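PDB 3DB7: putative calcium-regulated periplasmic protein from Bacteroides thetaiotaomicron, which is of unknown function but binds calcium ions through acidic side chains and is probably a calcium-regulated periplasmic protein of the PepSY-like family. Local coordinates for residues A[19-24]-A[54-59]; A[82-87]-A[120-125]; A[104-109]-A[114-119]. All coordinates share one frame; numbering follows the deposited sequence. Where two conformers were deposited one is given.

Contact 1 (A[19-24]-A[54-59]). With CA (calcium ion), chain B; CA (calcium ion), chain C.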
loop_
_atom_site.group_PDB
_atom_site.type_symbol
_atom_site.label_atom_id
_atom_site.label_comp_id
_atom_site.label_asym_id
_atom_site.label_seq_id
_atom_site.Cartn_x
_atom_site.Cartn_y
_atom_site.Cartn_z
ATOM N N GLN A 19 -6.153 -8.271 23.093
ATOM C CA GLN A 19 -5.738 -7.150 23.948
ATOM C C GLN A 19 -5.689 -5.839 23.163
ATOM O O GLN A 19 -6.103 -4.804 23.653
ATOM C CB GLN A 19 -4.376 -7.433 24.582
ATOM C CG GLN A 19 -4.394 -8.535 25.689
ATOM C CD GLN A 19 -3.053 -9.227 25.899
ATOM O OE1 GLN A 19 -3.000 -10.340 26.447
ATOM N NE2 GLN A 19 -1.981 -8.602 25.443
ATOM N N PHE A 20 -5.242 -5.912 21.927
ATOM C CA PHE A 20 -5.140 -4.723 21.101
ATOM C C PHE A 20 -6.512 -4.106 20.862
ATOM O O PHE A 20 -6.700 -2.900 20.910
ATOM C CB PHE A 20 -4.450 -5.080 19.791
ATOM C CG PHE A 20 -4.154 -3.896 18.894
ATOM C CD1 PHE A 20 -2.976 -3.229 19.021
ATOM C CD2 PHE A 20 -5.016 -3.529 17.894
ATOM C CE1 PHE A 20 -2.676 -2.170 18.165
ATOM C CE2 PHE A 20 -4.674 -2.459 17.021
ATOM C CZ PHE A 20 -3.503 -1.812 17.199
ATOM N N ILE A 21 -7.491 -4.953 20.567
ATOM C CA ILE A 21 -8.880 -4.520 20.319
ATOM C C ILE A 21 -9.451 -3.822 21.552
ATOM O O ILE A 21 -10.042 -2.778 21.479
ATOM C CB ILE A 21 -9.754 -5.772 19.890
ATOM C CG1 ILE A 21 -9.289 -6.287 18.508
ATOM C CG2 ILE A 21 -11.272 -5.444 19.891
ATOM C CD1 ILE A 21 -9.810 -7.638 18.250
ATOM N N LYS A 22 -9.232 -4.440 22.698
ATOM C CA LYS A 22 -9.722 -3.875 23.946
ATOM C C LYS A 22 -9.019 -2.565 24.250
ATOM O O LYS A 22 -9.659 -1.606 24.699
ATOM C CB LYS A 22 -9.603 -4.894 25.075
ATOM C CG LYS A 22 -10.684 -5.946 24.889
ATOM C CD LYS A 22 -10.557 -7.170 25.735
ATOM C CE LYS A 22 -11.852 -7.984 25.635
ATOM N NZ LYS A 22 -13.039 -7.261 26.199
ATOM N N GLN A 23 -7.729 -2.513 23.965
ATOM C CA GLN A 23 -6.929 -1.319 24.264
ATOM C C GLN A 23 -7.381 -0.138 23.438
ATOM O O GLN A 23 -7.574 0.987 23.953
ATOM C CB GLN A 23 -5.456 -1.562 24.030
ATOM C CG GLN A 23 -4.571 -0.351 24.377
ATOM C CD GLN A 23 -4.733 0.070 25.816
ATOM O OE1 GLN A 23 -4.831 -0.778 26.708
ATOM N NE2 GLN A 23 -4.806 1.388 26.051
ATOM N N HIS A 24 -7.539 -0.361 22.139
ATOM C CA HIS A 24 -7.676 0.783 21.207
ATOM C C HIS A 24 -9.026 0.934 20.579
ATOM O O HIS A 24 -9.312 1.999 20.014
ATOM C CB HIS A 24 -6.673 0.694 20.074
ATOM C CG HIS A 24 -5.262 0.670 20.538
ATOM N ND1 HIS A 24 -4.642 1.765 21.097
ATOM C CD2 HIS A 24 -4.357 -0.340 20.552
ATOM C CE1 HIS A 24 -3.419 1.416 21.476
ATOM N NE2 HIS A 24 -3.201 0.153 21.106
ATOM N N VAL A 54 -9.061 -4.140 11.464
ATOM C CA VAL A 54 -7.684 -4.400 11.829
ATOM C C VAL A 54 -7.302 -5.783 11.368
ATOM O O VAL A 54 -8.107 -6.721 11.479
ATOM C CB VAL A 54 -7.429 -4.336 13.360
ATOM C CG1 VAL A 54 -5.953 -4.596 13.689
ATOM C CG2 VAL A 54 -7.836 -2.956 13.902
ATOM N N GLU A 55 -6.105 -5.930 10.810
ATOM C CA GLU A 55 -5.547 -7.229 10.470
ATOM C C GLU A 55 -4.318 -7.468 11.275
ATOM O O GLU A 55 -3.491 -6.555 11.454
ATOM C CB GLU A 55 -5.226 -7.330 8.987
ATOM C CG GLU A 55 -4.826 -8.744 8.557
ATOM C CD GLU A 55 -4.980 -8.954 7.063
ATOM O OE1 GLU A 55 -5.003 -7.947 6.257
ATOM O OE2 GLU A 55 -5.103 -10.125 6.681
ATOM N N PHE A 56 -4.171 -8.707 11.728
ATOM C CA PHE A 56 -3.097 -9.166 12.584
ATOM C C PHE A 56 -2.379 -10.331 11.948
ATOM O O PHE A 56 -2.982 -11.130 11.212
ATOM C CB PHE A 56 -3.632 -9.639 13.949
ATOM C CG PHE A 56 -4.472 -8.635 14.688
ATOM C CD1 PHE A 56 -3.867 -7.772 15.608
ATOM C CD2 PHE A 56 -5.852 -8.619 14.581
ATOM C CE1 PHE A 56 -4.634 -6.886 16.318
ATOM C CE2 PHE A 56 -6.623 -7.723 15.307
ATOM C CZ PHE A 56 -6.013 -6.878 16.162
ATOM N N ASP A 57 -1.108 -10.434 12.261
ATOM C CA ASP A 57 -0.357 -11.640 11.840
ATOM C C ASP A 57 -0.738 -12.812 12.699
ATOM O O ASP A 57 -1.563 -12.678 13.607
ATOM C CB ASP A 57 1.165 -11.386 11.800
ATOM C CG ASP A 57 1.809 -11.209 13.138
ATOM O OD1 ASP A 57 1.227 -11.519 14.182
ATOM O OD2 ASP A 57 3.017 -10.826 13.106
ATOM N N LYS A 58 -0.130 -13.945 12.395
ATOM C CA LYS A 58 -0.479 -15.199 13.060
ATOM C C LYS A 58 -0.214 -15.171 14.558
ATOM O O LYS A 58 -0.801 -15.976 15.316
ATOM C CB LYS A 58 0.270 -16.404 12.416
ATOM C CG LYS A 58 1.740 -16.320 12.599
ATOM C CD LYS A 58 2.522 -17.428 11.867
ATOM C CE LYS A 58 3.992 -17.313 12.189
ATOM N N LYS A 59 0.635 -14.240 14.983
ATOM C CA LYS A 59 0.966 -14.064 16.404
ATOM C C LYS A 59 0.104 -13.020 17.120
ATOM O O LYS A 59 0.262 -12.779 18.314
ATOM C CB LYS A 59 2.439 -13.676 16.571
ATOM C CG LYS A 59 3.403 -14.746 16.105
ATOM C CD LYS A 59 4.857 -14.294 16.293
HETATM CA CA CA B . -6.196 -9.356 4.561
HETATM CA CA CA C . -3.942 -6.331 4.986
HETATM O O HOH W 1 -2.307 -4.515 4.653
HETATM O O HOH W 2 -2.239 -6.732 6.650
#

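Contact 2 (A[82-87]-A[120-125]). With CA (calcium ion), chain D; CA (calcium ion), chain E.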
loop_
_atom_site.group_PDB
_atom_site.type_symbol
_atom_site.label_atom_id
_atom_site.label_comp_id
_atom_site.label_asym_id
_atom_site.label_seq_id
_atom_site.Cartn_x
_atom_site.Cartn_y
_atom_site.Cartn_z
ATOM N N GLN A 82 3.839 10.403 13.826
ATOM C CA GLN A 82 2.779 11.332 14.246
ATOM C C GLN A 82 3.271 12.778 14.169
ATOM O O GLN A 82 2.582 13.695 13.737
ATOM C CB GLN A 82 2.300 10.954 15.637
ATOM C CG GLN A 82 1.320 11.931 16.239
ATOM C CD GLN A 82 -0.029 11.997 15.546
ATOM O OE1 GLN A 82 -0.251 11.375 14.482
ATOM N NE2 GLN A 82 -0.941 12.781 16.128
ATOM N N LYS A 83 4.537 12.984 14.540
ATOM C CA LYS A 83 5.112 14.301 14.469
ATOM C C LYS A 83 5.282 14.723 13.029
ATOM O O LYS A 83 4.954 15.844 12.717
ATOM C CB LYS A 83 6.448 14.418 15.201
ATOM C CG LYS A 83 7.024 15.813 15.153
ATOM C CD LYS A 83 8.171 16.024 16.071
ATOM C CE LYS A 83 8.800 17.351 15.859
ATOM N NZ LYS A 83 9.963 17.636 16.821
ATOM N N TYR A 84 5.764 13.833 12.145
ATOM C CA TYR A 84 5.901 14.192 10.737
ATOM C C TYR A 84 4.543 14.599 10.147
ATOM O O TYR A 84 4.421 15.585 9.418
ATOM C CB TYR A 84 6.526 13.002 9.921
ATOM C CG TYR A 84 6.898 13.379 8.538
ATOM C CD1 TYR A 84 8.130 13.894 8.291
ATOM C CD2 TYR A 84 5.959 13.337 7.506
ATOM C CE1 TYR A 84 8.460 14.363 7.050
ATOM C CE2 TYR A 84 6.311 13.759 6.269
ATOM C CZ TYR A 84 7.562 14.283 6.052
ATOM O OH TYR A 84 7.920 14.814 4.808
ATOM N N VAL A 85 3.530 13.805 10.452
ATOM C CA VAL A 85 2.201 14.043 9.890
ATOM C C VAL A 85 1.599 15.345 10.399
ATOM O O VAL A 85 1.122 16.174 9.648
ATOM C CB VAL A 85 1.243 12.864 10.114
ATOM C CG1 VAL A 85 -0.172 13.266 9.755
ATOM C CG2 VAL A 85 1.712 11.583 9.347
ATOM N N THR A 86 1.653 15.541 11.695
ATOM C CA THR A 86 1.068 16.743 12.282
ATOM C C THR A 86 1.828 18.027 11.985
ATOM O O THR A 86 1.272 19.096 12.037
ATOM C CB THR A 86 0.826 16.578 13.775
ATOM O OG1 THR A 86 2.047 16.277 14.456
ATOM C CG2 THR A 86 -0.190 15.502 14.033
ATOM N N THR A 87 3.100 17.907 11.646
ATOM C CA THR A 87 3.906 19.051 11.174
ATOM C C THR A 87 3.570 19.400 9.735
ATOM O O THR A 87 3.305 20.560 9.409
ATOM C CB THR A 87 5.404 18.738 11.247
ATOM O OG1 THR A 87 5.769 18.482 12.613
ATOM C CG2 THR A 87 6.254 19.913 10.649
ATOM N N PHE A 120 11.969 5.098 11.125
ATOM C CA PHE A 120 11.076 6.263 10.937
ATOM C C PHE A 120 11.657 7.326 10.033
ATOM O O PHE A 120 11.226 8.487 10.048
ATOM C CB PHE A 120 10.570 6.878 12.278
ATOM C CG PHE A 120 10.241 5.866 13.295
ATOM C CD1 PHE A 120 9.194 5.014 13.123
ATOM C CD2 PHE A 120 11.042 5.739 14.411
ATOM C CE1 PHE A 120 8.940 4.009 14.094
ATOM C CE2 PHE A 120 10.767 4.772 15.370
ATOM C CZ PHE A 120 9.717 3.932 15.208
ATOM N N ASN A 121 12.582 6.908 9.186
ATOM C CA ASN A 121 13.060 7.794 8.104
ATOM C C ASN A 121 12.089 7.722 6.918
ATOM O O ASN A 121 11.626 6.666 6.548
ATOM C CB ASN A 121 14.419 7.400 7.620
ATOM C CG ASN A 121 15.440 7.457 8.730
ATOM O OD1 ASN A 121 15.647 8.490 9.316
ATOM N ND2 ASN A 121 16.064 6.318 9.033
ATOM N N LEU A 122 11.736 8.881 6.389
ATOM C CA LEU A 122 10.865 8.942 5.238
ATOM C C LEU A 122 11.510 8.308 4.035
ATOM O O LEU A 122 12.653 8.616 3.718
ATOM C CB LEU A 122 10.567 10.411 4.911
ATOM C CG LEU A 122 9.536 10.647 3.821
ATOM C CD1 LEU A 122 8.088 10.295 4.337
ATOM C CD2 LEU A 122 9.568 12.096 3.312
ATOM N N ILE A 123 10.782 7.424 3.365
ATOM C CA ILE A 123 11.297 6.797 2.136
ATOM C C ILE A 123 10.368 6.913 0.933
ATOM O O ILE A 123 10.755 6.519 -0.171
ATOM C CB ILE A 123 11.678 5.319 2.386
ATOM C CG1 ILE A 123 10.484 4.464 2.822
ATOM C CG2 ILE A 123 12.918 5.250 3.399
ATOM C CD1 ILE A 123 10.792 2.971 2.926
ATOM N N ASP A 124 9.186 7.505 1.108
ATOM C CA ASP A 124 8.302 7.782 -0.036
ATOM C C ASP A 124 7.199 8.739 0.374
ATOM O O ASP A 124 6.667 8.656 1.459
ATOM C CB ASP A 124 7.659 6.499 -0.532
ATOM C CG ASP A 124 7.124 6.581 -1.975
ATOM O OD1 ASP A 124 7.202 7.660 -2.591
ATOM O OD2 ASP A 124 6.629 5.499 -2.418
ATOM N N ILE A 125 6.883 9.675 -0.510
ATOM C CA ILE A 125 5.622 10.411 -0.476
ATOM C C ILE A 125 4.940 10.244 -1.824
ATOM O O ILE A 125 5.572 10.430 -2.862
ATOM C CB ILE A 125 5.846 11.914 -0.301
ATOM C CG1 ILE A 125 6.647 12.186 0.991
ATOM C CG2 ILE A 125 4.457 12.669 -0.284
ATOM C CD1 ILE A 125 6.818 13.691 1.311
HETATM CA CA CA D . 6.746 9.048 -4.399
HETATM CA CA CA E . 5.469 5.476 -4.537
HETATM O O HOH W 3 7.218 3.942 -5.188
HETATM O O HOH W 4 4.577 3.243 -3.986
#

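Contact 3 (A[104-109]-A[114-119]). With CA (calcium ion), chain F.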
loop_
_atom_site.group_PDB
_atom_site.type_symbol
_atom_site.label_atom_id
_atom_site.label_comp_id
_atom_site.label_asym_id
_atom_site.label_seq_id
_atom_site.Cartn_x
_atom_site.Cartn_y
_atom_site.Cartn_z
ATOM N N TYR A 104 6.773 1.126 7.435
ATOM C CA TYR A 104 5.410 1.572 7.751
ATOM C C TYR A 104 4.847 2.326 6.563
ATOM O O TYR A 104 5.573 3.112 5.938
ATOM C CB TYR A 104 5.375 2.582 8.876
ATOM C CG TYR A 104 5.876 2.102 10.147
ATOM C CD1 TYR A 104 7.235 2.157 10.462
ATOM C CD2 TYR A 104 4.991 1.586 11.061
ATOM C CE1 TYR A 104 7.703 1.721 11.673
ATOM C CE2 TYR A 104 5.445 1.095 12.316
ATOM C CZ TYR A 104 6.809 1.160 12.580
ATOM O OH TYR A 104 7.363 0.734 13.778
ATOM N N GLU A 105 3.577 2.070 6.218
ATOM C CA GLU A 105 2.793 2.895 5.274
ATOM C C GLU A 105 1.763 3.663 6.093
ATOM O O GLU A 105 1.219 3.142 7.089
ATOM C CB GLU A 105 1.988 2.049 4.300
ATOM C CG GLU A 105 2.781 1.298 3.199
ATOM C CD GLU A 105 1.868 0.427 2.315
ATOM O OE1 GLU A 105 0.615 0.636 2.310
ATOM O OE2 GLU A 105 2.396 -0.476 1.636
ATOM N N VAL A 106 1.513 4.916 5.699
ATOM C CA VAL A 106 0.475 5.727 6.293
ATOM C C VAL A 106 -0.346 6.396 5.196
ATOM O O VAL A 106 0.219 6.982 4.274
ATOM C CB VAL A 106 1.168 6.802 7.136
ATOM C CG1 VAL A 106 0.197 7.725 7.689
ATOM C CG2 VAL A 106 2.021 6.090 8.268
ATOM N N LYS A 107 -1.673 6.269 5.270
ATOM C CA LYS A 107 -2.584 6.907 4.306
ATOM C C LYS A 107 -3.336 7.994 5.007
ATOM O O LYS A 107 -3.935 7.756 6.076
ATOM C CB LYS A 107 -3.586 5.904 3.724
ATOM C CG LYS A 107 -4.533 6.452 2.696
ATOM C CD LYS A 107 -3.931 6.416 1.309
ATOM C CE LYS A 107 -4.985 6.690 0.219
ATOM N NZ LYS A 107 -4.363 7.116 -1.070
ATOM N N LEU A 108 -3.314 9.195 4.449
ATOM C CA LEU A 108 -3.891 10.350 5.115
ATOM C C LEU A 108 -5.239 10.689 4.465
ATOM O O LEU A 108 -5.517 10.300 3.311
ATOM C CB LEU A 108 -2.983 11.584 4.976
ATOM C CG LEU A 108 -1.561 11.408 5.502
ATOM C CD1 LEU A 108 -0.723 12.707 5.296
ATOM C CD2 LEU A 108 -1.524 10.907 6.913
ATOM N N SER A 109 -6.024 11.484 5.179
ATOM C CA SER A 109 -7.359 11.851 4.670
ATOM C C SER A 109 -7.335 12.737 3.407
ATOM O O SER A 109 -8.346 12.842 2.678
ATOM C CB SER A 109 -8.154 12.541 5.768
ATOM O OG SER A 109 -7.426 13.629 6.305
ATOM N N LEU A 114 2.388 8.018 2.781
ATOM C CA LEU A 114 3.762 8.167 3.201
ATOM C C LEU A 114 4.306 6.818 3.582
ATOM O O LEU A 114 3.561 5.984 4.078
ATOM C CB LEU A 114 3.817 9.065 4.454
ATOM C CG LEU A 114 3.146 10.442 4.385
ATOM C CD1 LEU A 114 3.170 11.080 5.757
ATOM C CD2 LEU A 114 3.794 11.304 3.320
ATOM N N LYS A 115 5.565 6.585 3.316
ATOM C CA LYS A 115 6.247 5.372 3.781
ATOM C C LYS A 115 7.459 5.781 4.563
ATOM O O LYS A 115 8.175 6.716 4.202
ATOM C CB LYS A 115 6.641 4.511 2.587
ATOM C CG LYS A 115 5.446 3.875 1.898
ATOM C CD LYS A 115 5.826 3.034 0.647
ATOM C CE LYS A 115 6.648 1.879 0.996
ATOM N NZ LYS A 115 6.977 1.015 -0.258
ATOM N N PHE A 116 7.710 5.018 5.616
ATOM C CA PHE A 116 8.855 5.243 6.522
ATOM C C PHE A 116 9.576 3.902 6.700
ATOM O O PHE A 116 8.919 2.833 6.790
ATOM C CB PHE A 116 8.401 5.737 7.882
ATOM C CG PHE A 116 7.652 7.007 7.829
ATOM C CD1 PHE A 116 6.285 7.020 7.544
ATOM C CD2 PHE A 116 8.297 8.214 8.088
ATOM C CE1 PHE A 116 5.589 8.221 7.501
ATOM C CE2 PHE A 116 7.598 9.397 8.072
ATOM C CZ PHE A 116 6.260 9.408 7.777
ATOM N N ASP A 117 10.885 3.928 6.852
ATOM C CA ASP A 117 11.577 2.719 7.278
ATOM C C ASP A 117 11.320 2.504 8.771
ATOM O O ASP A 117 10.605 3.267 9.434
ATOM C CB ASP A 117 13.077 2.749 6.861
ATOM C CG ASP A 117 13.919 3.738 7.667
ATOM O OD1 ASP A 117 13.451 4.243 8.712
ATOM O OD2 ASP A 117 15.071 4.028 7.209
ATOM N N LEU A 118 11.872 1.416 9.287
ATOM C CA LEU A 118 11.566 1.028 10.662
ATOM C C LEU A 118 12.259 1.931 11.674
ATOM O O LEU A 118 11.966 1.842 12.893
ATOM C CB LEU A 118 11.840 -0.482 10.897
ATOM C CG LEU A 118 10.900 -1.448 10.159
ATOM C CD1 LEU A 118 11.107 -2.914 10.645
ATOM C CD2 LEU A 118 9.467 -1.051 10.302
ATOM N N LYS A 119 13.170 2.772 11.200
ATOM C CA LYS A 119 13.766 3.791 12.045
ATOM C C LYS A 119 13.095 5.147 11.827
ATOM O O LYS A 119 13.596 6.176 12.242
ATOM C CB LYS A 119 15.279 3.866 11.817
ATOM C CG LYS A 119 15.990 2.566 12.191
ATOM C CD LYS A 119 17.379 2.500 11.598
ATOM C CE LYS A 119 18.026 1.114 11.771
ATOM N NZ LYS A 119 19.087 0.914 10.744
HETATM CA CA CA F . 3.878 -2.205 1.383
HETATM O O HOH W 5 10.044 0.377 14.105
HETATM O O HOH W 6 5.776 -2.529 2.408
HETATM O O HOH W 7 5.882 -0.913 1.285
HETATM O O HOH W 8 5.508 -3.793 0.906
HETATM O O HOH W 9 3.790 -4.506 1.555
#

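Contact 1 (A[19-24]-A[54-59])
Phe20 of helix 15-24 meets Phe56 and Val54 of strand 53-56 in a wholly apolar contact. The two phenyl planes are almost perpendicular, at 87°, with centroids 5.7 Å apart. Phe20 presents its CD2 side to the rim of Phe56, where CD2 lies 3.7 Å from CE1 of Phe56. With CG anti to the backbone N (chi1 -174°), the Phe20 ring leans from the helix to the strand, and its CE2 reaches CG1 of Val54 at 4.2 Å.

Aliphatic contacts fill in around the rings. Ile21 CG1 approaches CZ of Phe56 at 4.1 Å, while CG1 of Val54 lies over one face of the Phe56 ring, toward its rim. Trp62, on the adjoining strand 62-66, meets both Phe20 and Phe56.

On the other face of the strand, Glu55 binds calcium: it chelates one ion through both carboxylate oxygens, and its OE1 bridges to a second at 2.3 Å; Ser43 hydrogen-bonds to OE2. Glu36 and Glu45, with Asp124, Ile125 O and Asp126 of the second subunit, also bind the first ion, and Glu64 binds the second. A helix packed on one face of an antiparallel sheet fits the PepSY-like family; here the other face binds calcium between subunits.

Contact 2 (A[82-87]-A[120-125])
The phenol end of Tyr84, on helix 79-88, carries the whole contact with strand 122-126 by touching Leu122 and Ile125. The van der Waals contacts gather at the hydroxyl end of the ring. CD2 of Leu122 sits 3.5 Å from OH of Tyr84 and 4.0 Å from its CZ, the two side chains crossing at about a right angle. CD1 of Ile125 approaches the same hydroxyl oxygen at 3.8 Å, so that two methyl groups of the strand, one from each residue, meet the phenol oxygen from the same side. Tyr84 spans the gap because its CG is anti to the backbone N (chi1 -170°), which carries the ring away from the helix and over to the strand.

No hydrogen bond joins the two segments; the polar bonds lie within the helix. OG1 of Thr86 donates to O of Gln82 at 2.7 Å, and OG1 of Thr87 donates to O of Lys83 at 2.8 Å. Each carbonyl also accepts the backbone N-H of the same threonine, the two donors coming from opposite faces of its plane, so the hydroxyls are tied back to the helix.

Calcium is bound on the side of the strand turned from Tyr84. The carboxylate of Asp124 is shared between two ions, OD1 binding one at 2.3 Å and OD2 the other at 2.4 Å. The backbone O of Ile125 binds the first of these ions as well, with Asp126 and with Glu36, Glu45 and Glu55 of the second subunit. Gly1 and Ala2 of that subunit pack on Tyr84 and Ile125. Ile123 and Asp124 both face Lys115 in a classic beta bulge, which lies in the sheet's edge strand within this chain and adjoins the calcium site between subunits.

Contact 3 (A[104-109]-A[114-119])
The ring of Tyr104 receives the backbone O of Asp117 at its edge, in plane, 3.7 Å from CD1. Also at the edge, and in plane, is a water that hydrogen-bonds to Tyr104 OH at 2.7 Å and donates to the O of Leu118, tying the phenol to the turn after the second strand. CD2 of Leu118 comes obliquely against the same ring, 3.6 Å from CE1, its side chain crossing that of Tyr104 at about a right angle. The Phe116 ring has the backbone O of Tyr104 near its plane at the edge, while CG2 of Val106 approaches it obliquely.

Four backbone hydrogen bonds join the strands, two in each of the antiparallel hydrogen-bonded pairs Tyr104 with Phe116 and Val106 with Leu114. Between them lies the non-hydrogen-bonded pair of Glu105 and Lys115, where CA of Lys115 makes a CA-H...O contact to Tyr104 O.

On the face of Glu105 and Lys115 the two side chains run side by side, CG to CG at 3.9 Å. Both first torsions put CG anti to the carbonyl carbon, and the Glu105 chain then extends to a calcium ion, which OE2 binds at 2.3 Å. Four waters and Glu105 of the second subunit also bind this ion. NZ of Lys115 stays 5.2 Å from OE2 of Glu105, not in contact with it, and makes a long, weak ion pair with Asp103.

Tyr104, Val106, Leu114 and Phe116 share the opposite face. Ile81 of helix 79-88 touches Tyr104, Val106 and Phe116 there, and this hairpin of strands 103-108 and 113-117 is flanked in the sheet by strands 94-99 and 122-126.

Contacts 1 and 2 each set a helix on the same antiparallel sheet, contact 1 at strand 53-56 and contact 2 at the outer strand 122-126; both are buried and rest on side-chain packing without hydrogen bonds across, though contact 2 brings methyls to a phenol oxygen. Their centres lie about 24 Å apart, on opposite sides of the chain's centre. Contact 3 is only partly buried and differs, since backbone hydrogen bonds between neighbouring strands hold it. It adjoins contact 2, with centres about 7 Å apart: N of Ile123 lies 2.8 Å from O of Lys115, a probable hydrogen bond, and Phe120 packs on Tyr104. Calcium ligands occur in all three, the carboxylates on the face turned from the helices.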